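Local coordinates for D-alanyl-D-alanine carboxypeptidase (Enterococcus faecalis V583, PDB 5ZHF), which removes the C-terminal D-alanine from peptidoglycan-derived pentapeptides as a zinc-dependent carboxypeptidase, an activity associated with vancomycin resistance, at residues F173-T185 with Y206-T218. Residues are numbered along the deposited sequence; the frame is centred on the assembly and turned at random.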
ATOM      1  N   PHE A 173      -0.460  10.257   2.656  1.00 16.99           N
ATOM      2  CA  PHE A 173      -0.597   8.946   2.049  1.00 16.30           C
ATOM      3  C   PHE A 173      -1.234   9.041   0.659  1.00 16.78           C
ATOM      4  O   PHE A 173      -2.141   9.844   0.438  1.00 17.43           O
ATOM      5  CB  PHE A 173      -1.489   8.037   2.919  1.00 16.55           C
ATOM      6  CG  PHE A 173      -0.890   7.661   4.227  1.00 15.62           C
ATOM      7  CD1 PHE A 173      -0.984   8.510   5.315  1.00 17.01           C
ATOM      8  CD2 PHE A 173      -0.249   6.432   4.395  1.00 17.39           C
ATOM      9  CE1 PHE A 173      -0.443   8.141   6.536  1.00 17.09           C
ATOM     10  CE2 PHE A 173       0.304   6.057   5.613  1.00 16.86           C
ATOM     11  CZ  PHE A 173       0.195   6.921   6.684  1.00 16.96           C
ATOM     12  N   ILE A 174      -0.774   8.204  -0.257  1.00 17.11           N
ATOM     13  CA  ILE A 174      -1.336   8.117  -1.601  1.00 18.36           C
ATOM     14  C   ILE A 174      -1.957   6.755  -1.877  1.00 18.32           C
ATOM     15  O   ILE A 174      -1.510   5.708  -1.347  1.00 18.20           O
ATOM     16  CB  ILE A 174      -0.299   8.454  -2.702  1.00 19.87           C
ATOM     17  CG1 ILE A 174       0.906   7.486  -2.665  1.00 19.75           C
ATOM     18  CG2 ILE A 174       0.170   9.881  -2.523  1.00 20.44           C
ATOM     19  CD1 ILE A 174       1.968   7.752  -3.728  1.00 19.90           C
ATOM     20  N   ARG A 175      -2.996   6.791  -2.721  1.00 18.97           N
ATOM     21  CA  ARG A 175      -3.586   5.600  -3.299  1.00 20.47           C
ATOM     22  C   ARG A 175      -2.571   5.099  -4.316  1.00 18.78           C
ATOM     23  O   ARG A 175      -2.462   5.625  -5.432  1.00 20.52           O
ATOM     24  CB  ARG A 175      -4.935   5.930  -3.949  1.00 21.04           C
ATOM     25  CG  ARG A 175      -5.670   4.718  -4.469  1.00 22.42           C
ATOM     26  CD  ARG A 175      -6.927   5.138  -5.189  1.00 22.26           C
ATOM     27  NE  ARG A 175      -7.662   3.989  -5.719  1.00 23.65           N
ATOM     28  CZ  ARG A 175      -8.919   4.047  -6.168  1.00 24.95           C
ATOM     29  NH1 ARG A 175      -9.611   5.180  -6.124  1.00 26.42           N
ATOM     30  NH2 ARG A 175      -9.501   2.952  -6.629  1.00 26.31           N
ATOM     31  N   ARG A 176      -1.780   4.129  -3.886  1.00 18.24           N
ATOM     32  CA  ARG A 176      -0.539   3.796  -4.576  1.00 18.96           C
ATOM     33  C   ARG A 176      -0.743   3.189  -5.956  1.00 19.32           C
ATOM     34  O   ARG A 176       0.100   3.383  -6.850  1.00 19.51           O
ATOM     35  CB  ARG A 176       0.242   2.811  -3.734  1.00 19.61           C
ATOM     36  CG  ARG A 176       1.586   2.399  -4.288  1.00 19.45           C
ATOM     37  CD  ARG A 176       2.504   3.578  -4.436  1.00 19.67           C
ATOM     38  NE  ARG A 176       3.805   3.176  -4.946  1.00 19.78           N
ATOM     39  CZ  ARG A 176       4.128   3.041  -6.235  1.00 20.52           C
ATOM     40  NH1 ARG A 176       3.214   3.185  -7.200  1.00 20.29           N
ATOM     41  NH2 ARG A 176       5.380   2.723  -6.555  1.00 21.59           N
ATOM     42  N   TYR A 177      -1.808   2.410  -6.098  1.00 19.13           N
ATOM     43  CA  TYR A 177      -2.057   1.614  -7.306  1.00 20.32           C
ATOM     44  C   TYR A 177      -3.434   1.948  -7.884  1.00 20.00           C
ATOM     45  O   TYR A 177      -4.358   1.146  -7.794  1.00 23.06           O
ATOM     46  CB  TYR A 177      -1.934   0.134  -6.992  1.00 21.04           C
ATOM     47  CG  TYR A 177      -0.612  -0.278  -6.370  1.00 20.50           C
ATOM     48  CD1 TYR A 177       0.609  -0.008  -7.012  1.00 20.47           C
ATOM     49  CD2 TYR A 177      -0.568  -0.913  -5.124  1.00 20.55           C
ATOM     50  CE1 TYR A 177       1.813  -0.399  -6.453  1.00 20.49           C
ATOM     51  CE2 TYR A 177       0.645  -1.305  -4.555  1.00 20.65           C
ATOM     52  CZ  TYR A 177       1.833  -1.029  -5.210  1.00 21.15           C
ATOM     53  OH  TYR A 177       3.038  -1.428  -4.637  1.00 21.81           O
ATOM     54  N   PRO A 178      -3.562   3.143  -8.460  1.00 22.00           N
ATOM     55  CA  PRO A 178      -4.869   3.559  -8.953  1.00 22.79           C
ATOM     56  C   PRO A 178      -5.274   2.836 -10.226  1.00 23.97           C
ATOM     57  O   PRO A 178      -4.425   2.312 -10.950  1.00 20.92           O
ATOM     58  CB  PRO A 178      -4.712   5.065  -9.184  1.00 24.21           C
ATOM     59  CG  PRO A 178      -3.287   5.309  -9.335  1.00 24.47           C
ATOM     60  CD  PRO A 178      -2.545   4.193  -8.658  1.00 23.30           C
ATOM     61  N   PRO A 179      -6.585   2.769 -10.479  1.00 25.52           N
ATOM     62  CA  PRO A 179      -7.065   1.956 -11.601  1.00 26.86           C
ATOM     63  C   PRO A 179      -6.617   2.444 -12.981  1.00 27.48           C
ATOM     64  O   PRO A 179      -6.505   1.645 -13.904  1.00 29.60           O
ATOM     65  CB  PRO A 179      -8.600   2.021 -11.459  1.00 27.20           C
ATOM     66  CG  PRO A 179      -8.887   3.178 -10.577  1.00 28.01           C
ATOM     67  CD  PRO A 179      -7.692   3.334  -9.681  1.00 27.74           C
ATOM     68  N   ASP A 180      -6.360   3.735 -13.113  1.00 26.34           N
ATOM     69  CA  ASP A 180      -5.959   4.311 -14.398  1.00 27.89           C
ATOM     70  C   ASP A 180      -4.444   4.353 -14.634  1.00 27.62           C
ATOM     71  O   ASP A 180      -4.012   4.948 -15.604  1.00 29.42           O
ATOM     72  CB  ASP A 180      -6.577   5.707 -14.564  1.00 29.95           C
ATOM     73  CG  ASP A 180      -6.047   6.714 -13.583  1.00 33.62           C
ATOM     74  OD1 ASP A 180      -5.599   6.334 -12.478  1.00 34.57           O
ATOM     75  OD2 ASP A 180      -6.080   7.909 -13.923  1.00 39.17           O
ATOM     76  N   LYS A 181      -3.653   3.724 -13.761  1.00 25.13           N
ATOM     77  CA  LYS A 181      -2.188   3.690 -13.886  1.00 25.41           C
ATOM     78  C   LYS A 181      -1.587   2.282 -13.857  1.00 24.96           C
ATOM     79  O   LYS A 181      -0.364   2.142 -13.660  1.00 24.31           O
ATOM     80  CB  LYS A 181      -1.539   4.520 -12.760  1.00 25.75           C
ATOM     81  CG  LYS A 181      -2.001   5.959 -12.700  1.00 27.20           C
ATOM     82  CD  LYS A 181      -1.467   6.779 -13.848  1.00 28.90           C
ATOM     83  CE  LYS A 181      -2.014   8.188 -13.739  1.00 31.69           C
ATOM     84  NZ  LYS A 181      -1.354   9.148 -14.647  1.00 34.44           N
ATOM     85  N   THR A 182      -2.396   1.254 -14.098  1.00 27.01           N
ATOM     86  CA  THR A 182      -1.902  -0.148 -14.042  1.00 27.96           C
ATOM     87  C   THR A 182      -0.775  -0.405 -15.051  1.00 31.01           C
ATOM     88  O   THR A 182       0.135  -1.198 -14.785  1.00 30.46           O
ATOM     89  CB  THR A 182      -3.040  -1.189 -14.215  1.00 28.99           C
ATOM     90  OG1 THR A 182      -3.633  -1.056 -15.515  1.00 30.17           O
ATOM     91  CG2 THR A 182      -4.113  -1.024 -13.141  1.00 27.84           C
ATOM     92  N   GLU A 183      -0.810   0.315 -16.179  1.00 29.42           N
ATOM     93  CA  GLU A 183       0.194   0.177 -17.225  1.00 31.97           C
ATOM     94  C   GLU A 183       1.557   0.824 -16.880  1.00 29.19           C
ATOM     95  O   GLU A 183       2.560   0.582 -17.561  1.00 27.07           O
ATOM     96  CB  GLU A 183      -0.372   0.697 -18.558  1.00 35.60           C
ATOM     97  CG  GLU A 183      -1.595  -0.098 -19.036  1.00 40.77           C
ATOM     98  CD  GLU A 183      -2.208   0.394 -20.350  1.00 43.63           C
ATOM     99  OE1 GLU A 183      -1.975   1.557 -20.738  1.00 47.89           O
ATOM    100  OE2 GLU A 183      -2.953  -0.394 -20.993  1.00 45.24           O
ATOM    101  N   ILE A 184       1.601   1.631 -15.816  1.00 26.04           N
ATOM    102  CA  ILE A 184       2.830   2.214 -15.336  1.00 25.20           C
ATOM    103  C   ILE A 184       3.280   1.494 -14.054  1.00 24.50           C
ATOM    104  O   ILE A 184       4.443   1.092 -13.954  1.00 25.65           O
ATOM    105  CB  ILE A 184       2.667   3.739 -15.127  1.00 26.89           C
ATOM    106  CG1 ILE A 184       2.448   4.433 -16.481  1.00 28.20           C
ATOM    107  CG2 ILE A 184       3.890   4.309 -14.424  1.00 27.41           C
ATOM    108  CD1 ILE A 184       1.825   5.804 -16.382  1.00 30.36           C
ATOM    109  N   THR A 185       2.367   1.288 -13.110  1.00 23.44           N
ATOM    110  CA  THR A 185       2.727   0.659 -11.819  1.00 23.62           C
ATOM    111  C   THR A 185       2.975  -0.855 -11.909  1.00 25.04           C
ATOM    112  O   THR A 185       3.691  -1.422 -11.074  1.00 25.82           O
ATOM    113  CB  THR A 185       1.623   0.837 -10.754  1.00 22.43           C
ATOM    114  OG1 THR A 185       0.436   0.158 -11.180  1.00 23.38           O
ATOM    115  CG2 THR A 185       1.348   2.279 -10.492  1.00 22.72           C
ATOM    116  N   TYR A 206      -1.716  13.846  -5.831  1.00 24.96           N
ATOM    117  CA  TYR A 206      -3.159  13.829  -5.866  1.00 27.44           C
ATOM    118  C   TYR A 206      -3.703  14.868  -6.844  1.00 27.03           C
ATOM    119  O   TYR A 206      -4.526  14.536  -7.681  1.00 27.21           O
ATOM    120  CB  TYR A 206      -3.727  14.076  -4.479  1.00 27.84           C
ATOM    121  CG  TYR A 206      -5.236  14.132  -4.495  1.00 29.04           C
ATOM    122  CD1 TYR A 206      -5.990  12.962  -4.497  1.00 30.46           C
ATOM    123  CD2 TYR A 206      -5.909  15.354  -4.528  1.00 31.76           C
ATOM    124  CE1 TYR A 206      -7.371  13.008  -4.514  1.00 32.57           C
ATOM    125  CE2 TYR A 206      -7.298  15.411  -4.549  1.00 32.92           C
ATOM    126  CZ  TYR A 206      -8.018  14.234  -4.535  1.00 33.83           C
ATOM    127  OH  TYR A 206      -9.393  14.259  -4.562  1.00 38.91           O
ATOM    128  N   HIS A 207      -3.240  16.105  -6.728  1.00 30.06           N
ATOM    129  CA  HIS A 207      -3.728  17.189  -7.602  1.00 32.16           C
ATOM    130  C   HIS A 207      -3.407  16.962  -9.075  1.00 32.22           C
ATOM    131  O   HIS A 207      -4.207  17.310  -9.936  1.00 31.87           O
ATOM    132  CB  HIS A 207      -3.234  18.558  -7.121  1.00 33.32           C
ATOM    133  CG  HIS A 207      -3.935  19.049  -5.886  1.00 36.60           C
ATOM    134  ND1 HIS A 207      -5.310  19.024  -5.748  1.00 39.93           N
ATOM    135  CD2 HIS A 207      -3.456  19.583  -4.735  1.00 38.14           C
ATOM    136  CE1 HIS A 207      -5.645  19.508  -4.563  1.00 40.53           C
ATOM    137  NE2 HIS A 207      -4.539  19.858  -3.930  1.00 40.20           N
ATOM    138  N   GLN A 208      -2.269  16.338  -9.359  1.00 33.49           N
ATOM    139  CA  GLN A 208      -1.844  16.072 -10.742  1.00 33.54           C
ATOM    140  C   GLN A 208      -2.305  14.719 -11.285  1.00 34.15           C
ATOM    141  O   GLN A 208      -2.101  14.429 -12.469  1.00 32.24           O
ATOM    142  CB  GLN A 208      -0.329  16.201 -10.841  1.00 34.67           C
ATOM    143  CG  GLN A 208       0.176  17.601 -10.524  1.00 36.35           C
ATOM    144  CD  GLN A 208       1.684  17.695 -10.549  1.00 38.28           C
ATOM    145  OE1 GLN A 208       2.350  17.078 -11.381  1.00 41.56           O
ATOM    146  NE2 GLN A 208       2.236  18.470  -9.637  1.00 39.13           N
ATOM    147  N   GLY A 209      -2.920  13.893 -10.431  1.00 30.84           N
ATOM    148  CA  GLY A 209      -3.458  12.606 -10.839  1.00 32.10           C
ATOM    149  C   GLY A 209      -2.386  11.624 -11.269  1.00 30.79           C
ATOM    150  O   GLY A 209      -2.547  10.899 -12.259  1.00 33.28           O
ATOM    151  N   LEU A 210      -1.301  11.589 -10.509  1.00 28.03           N
ATOM    152  CA  LEU A 210      -0.142  10.772 -10.847  1.00 28.41           C
ATOM    153  C   LEU A 210      -0.084   9.521 -10.012  1.00 27.76           C
ATOM    154  O   LEU A 210      -0.779   9.421  -8.993  1.00 29.39           O
ATOM    155  CB  LEU A 210       1.128  11.564 -10.585  1.00 28.45           C
ATOM    156  CG  LEU A 210       1.258  12.927 -11.256  1.00 31.04           C
ATOM    157  CD1 LEU A 210       2.462  13.671 -10.697  1.00 31.77           C
ATOM    158  CD2 LEU A 210       1.356  12.743 -12.765  1.00 29.81           C
ATOM    159  N   CYS A 211       0.722   8.561 -10.471  1.00 24.89           N
ATOM    160  CA  CYS A 211       1.258   7.516  -9.608  1.00 24.34           C
ATOM    161  C   CYS A 211       2.685   7.913  -9.212  1.00 25.02           C
ATOM    162  O   CYS A 211       3.256   8.855  -9.769  1.00 24.00           O
ATOM    163  CB  CYS A 211       1.218   6.145 -10.291  1.00 24.64           C
ATOM    164  SG  CYS A 211       2.264   5.935 -11.769  1.00 26.69           S
ATOM    165  N   LEU A 212       3.232   7.221  -8.222  1.00 22.08           N
ATOM    166  CA  LEU A 212       4.524   7.562  -7.670  1.00 23.55           C
ATOM    167  C   LEU A 212       5.655   7.537  -8.720  1.00 24.40           C
ATOM    168  O   LEU A 212       6.492   8.446  -8.769  1.00 23.87           O
ATOM    169  CB  LEU A 212       4.860   6.632  -6.509  1.00 22.42           C
ATOM    170  CG  LEU A 212       6.159   6.949  -5.760  1.00 23.48           C
ATOM    171  CD1 LEU A 212       6.197   8.382  -5.235  1.00 22.85           C
ATOM    172  CD2 LEU A 212       6.371   5.930  -4.644  1.00 24.25           C
ATOM    173  N   GLU A 213       5.645   6.517  -9.565  1.00 23.76           N
ATOM    174  CA  GLU A 213       6.651   6.391 -10.613  1.00 25.55           C
ATOM    175  C   GLU A 213       6.720   7.629 -11.516  1.00 25.55           C
ATOM    176  O   GLU A 213       7.822   8.104 -11.829  1.00 26.31           O
ATOM    177  CB  GLU A 213       6.397   5.150 -11.458  1.00 24.98           C
ATOM    178  CG  GLU A 213       6.757   3.841 -10.798  1.00 24.67           C
ATOM    179  CD  GLU A 213       5.671   3.246  -9.900  1.00 24.67           C
ATOM    180  OE1 GLU A 213       4.577   3.870  -9.710  1.00 25.42           O
ATOM    181  OE2 GLU A 213       5.929   2.148  -9.369  1.00 25.25           O
ATOM    182  N   GLU A 214       5.554   8.130 -11.927  1.00 25.72           N
ATOM    183  CA  GLU A 214       5.444   9.347 -12.763  1.00 28.50           C
ATOM    184  C   GLU A 214       5.974  10.561 -12.035  1.00 29.36           C
ATOM    185  O   GLU A 214       6.722  11.365 -12.615  1.00 28.98           O
ATOM    186  CB  GLU A 214       3.988   9.625 -13.138  1.00 29.13           C
ATOM    187  CG  GLU A 214       3.393   8.663 -14.128  1.00 30.48           C
ATOM    188  CD  GLU A 214       1.918   8.948 -14.379  1.00 33.58           C
ATOM    189  OE1 GLU A 214       1.134   8.921 -13.413  1.00 32.75           O
ATOM    190  OE2 GLU A 214       1.536   9.212 -15.536  1.00 35.22           O
ATOM    191  N   TYR A 215       5.587  10.695 -10.760  1.00 27.71           N
ATOM    192  CA  TYR A 215       6.034  11.811  -9.943  1.00 27.68           C
ATOM    193  C   TYR A 215       7.557  11.855  -9.860  1.00 27.76           C
ATOM    194  O   TYR A 215       8.176  12.917 -10.054  1.00 30.50           O
ATOM    195  CB  TYR A 215       5.445  11.710  -8.535  1.00 29.14           C
ATOM    196  CG  TYR A 215       5.847  12.837  -7.624  1.00 27.34           C
ATOM    197  CD1 TYR A 215       5.311  14.109  -7.792  1.00 28.81           C
ATOM    198  CD2 TYR A 215       6.764  12.638  -6.597  1.00 27.82           C
ATOM    199  CE1 TYR A 215       5.660  15.139  -6.954  1.00 29.20           C
ATOM    200  CE2 TYR A 215       7.133  13.676  -5.764  1.00 27.74           C
ATOM    201  CZ  TYR A 215       6.562  14.914  -5.943  1.00 28.93           C
ATOM    202  OH  TYR A 215       6.887  15.958  -5.128  1.00 30.84           O
ATOM    203  N   LEU A 216       8.149  10.709  -9.556  1.00 26.09           N
ATOM    204  CA  LEU A 216       9.597  10.606  -9.422  1.00 29.15           C
ATOM    205  C   LEU A 216      10.296  10.849 -10.751  1.00 32.09           C
ATOM    206  O   LEU A 216      11.304  11.539 -10.780  1.00 34.41           O
ATOM    207  CB  LEU A 216      10.018   9.262  -8.840  1.00 27.51           C
ATOM    208  CG  LEU A 216       9.541   9.053  -7.397  1.00 28.12           C
ATOM    209  CD1 LEU A 216       9.849   7.637  -6.944  1.00 27.96           C
ATOM    210  CD2 LEU A 216      10.113  10.104  -6.443  1.00 28.52           C
ATOM    211  N   ASN A 217       9.751  10.293 -11.834  1.00 33.81           N
ATOM    212  CA  ASN A 217      10.309  10.501 -13.181  1.00 36.55           C
ATOM    213  C   ASN A 217      10.290  11.991 -13.537  1.00 39.38           C
ATOM    214  O   ASN A 217      11.302  12.529 -13.996  1.00 40.48           O
ATOM    215  CB  ASN A 217       9.553   9.659 -14.222  1.00 38.14           C
ATOM    216  CG  ASN A 217      10.121   9.808 -15.632  1.00 41.09           C
ATOM    217  OD1 ASN A 217      11.231   9.356 -15.914  1.00 43.75           O
ATOM    218  ND2 ASN A 217       9.361  10.439 -16.517  1.00 39.17           N
ATOM    219  N   THR A 218       9.167  12.662 -13.291  1.00 43.34           N
ATOM    220  CA  THR A 218       9.016  14.094 -13.596  1.00 47.27           C
ATOM    221  C   THR A 218       9.950  14.988 -12.785  1.00 51.28           C
ATOM    222  O   THR A 218      10.361  16.029 -13.280  1.00 53.45           O
ATOM    223  CB  THR A 218       7.553  14.564 -13.442  1.00 47.36           C
ATOM    224  OG1 THR A 218       6.729  13.818 -14.342  1.00 45.17           O
ATOM    225  CG2 THR A 218       7.393  16.062 -13.756  1.00 49.02           C
TER
HETATM  226  O   HOH W   1      -0.996   7.759  -6.486  1.00 23.74           O
HETATM  227  O   HOH W   2       1.101   5.959  -6.828  1.00 23.25           O
HETATM  228  O   HOH W   3       4.582  -0.105  -8.641  1.00 27.09           O
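Arg176 grips Glu213 end-on, each terminal nitrogen taking its own carboxylate oxygen. The bond from Arg176 NH2 to Glu213 OE2, 2.9 Å long, is nearly straight (170°) and stays in the guanidinium plane, although it reaches OE2 from above the carboxylate plane; the NH1 to OE1 bond is more bent and meets OE1 on the syn side. The two flat groups are accordingly turned 60° apart. Leu212 CB lies over the centre of one face of the Arg176 guanidinium, 3.7 Å above the plane, while Tyr177 CE1 covers the opposite face nearer its rim. With NE paired to Glu139, the buried arginine has carboxylates on two sides, an arrangement that should favour its positive charge. Glu213 bends back at chi2 to present its carboxylate, and OE2 also accepts from Asn47 and from a water bound to Thr185 O.

A second salt bridge joins Lys181 to Glu214, whose OE1 works twice. The syn lone pair of Glu214 OE1 takes Lys181 NZ at 2.8 Å and its anti lone pair the backbone N of Cys211, the N-cap of helix 212-218. Lys181 lays CB and CG along Cys211 CB, and the bend at chi2 (-71°) then turns CD, CE and the amine to Glu214. Cys211 SG packs 3.5 Å from Ile184 CG2, and Ile184 CD1 rests against the Glu214 carboxylate. On the strand side Ile174 CD1 meets Leu212 CB, the two side chains crossing at about a right angle, and two waters fill in between backbones, one joining Arg175 O to Leu210 O and the other Arg176 O to Leu212 N.

The contact thus docks the N-terminal end of the last helix, entered from helix 199-208 through a Schellman motif at Gly209, onto edge strand 173-175 and helix 182-185 of the M15 peptidase fold, with Arg176 beside the zinc ligand His193.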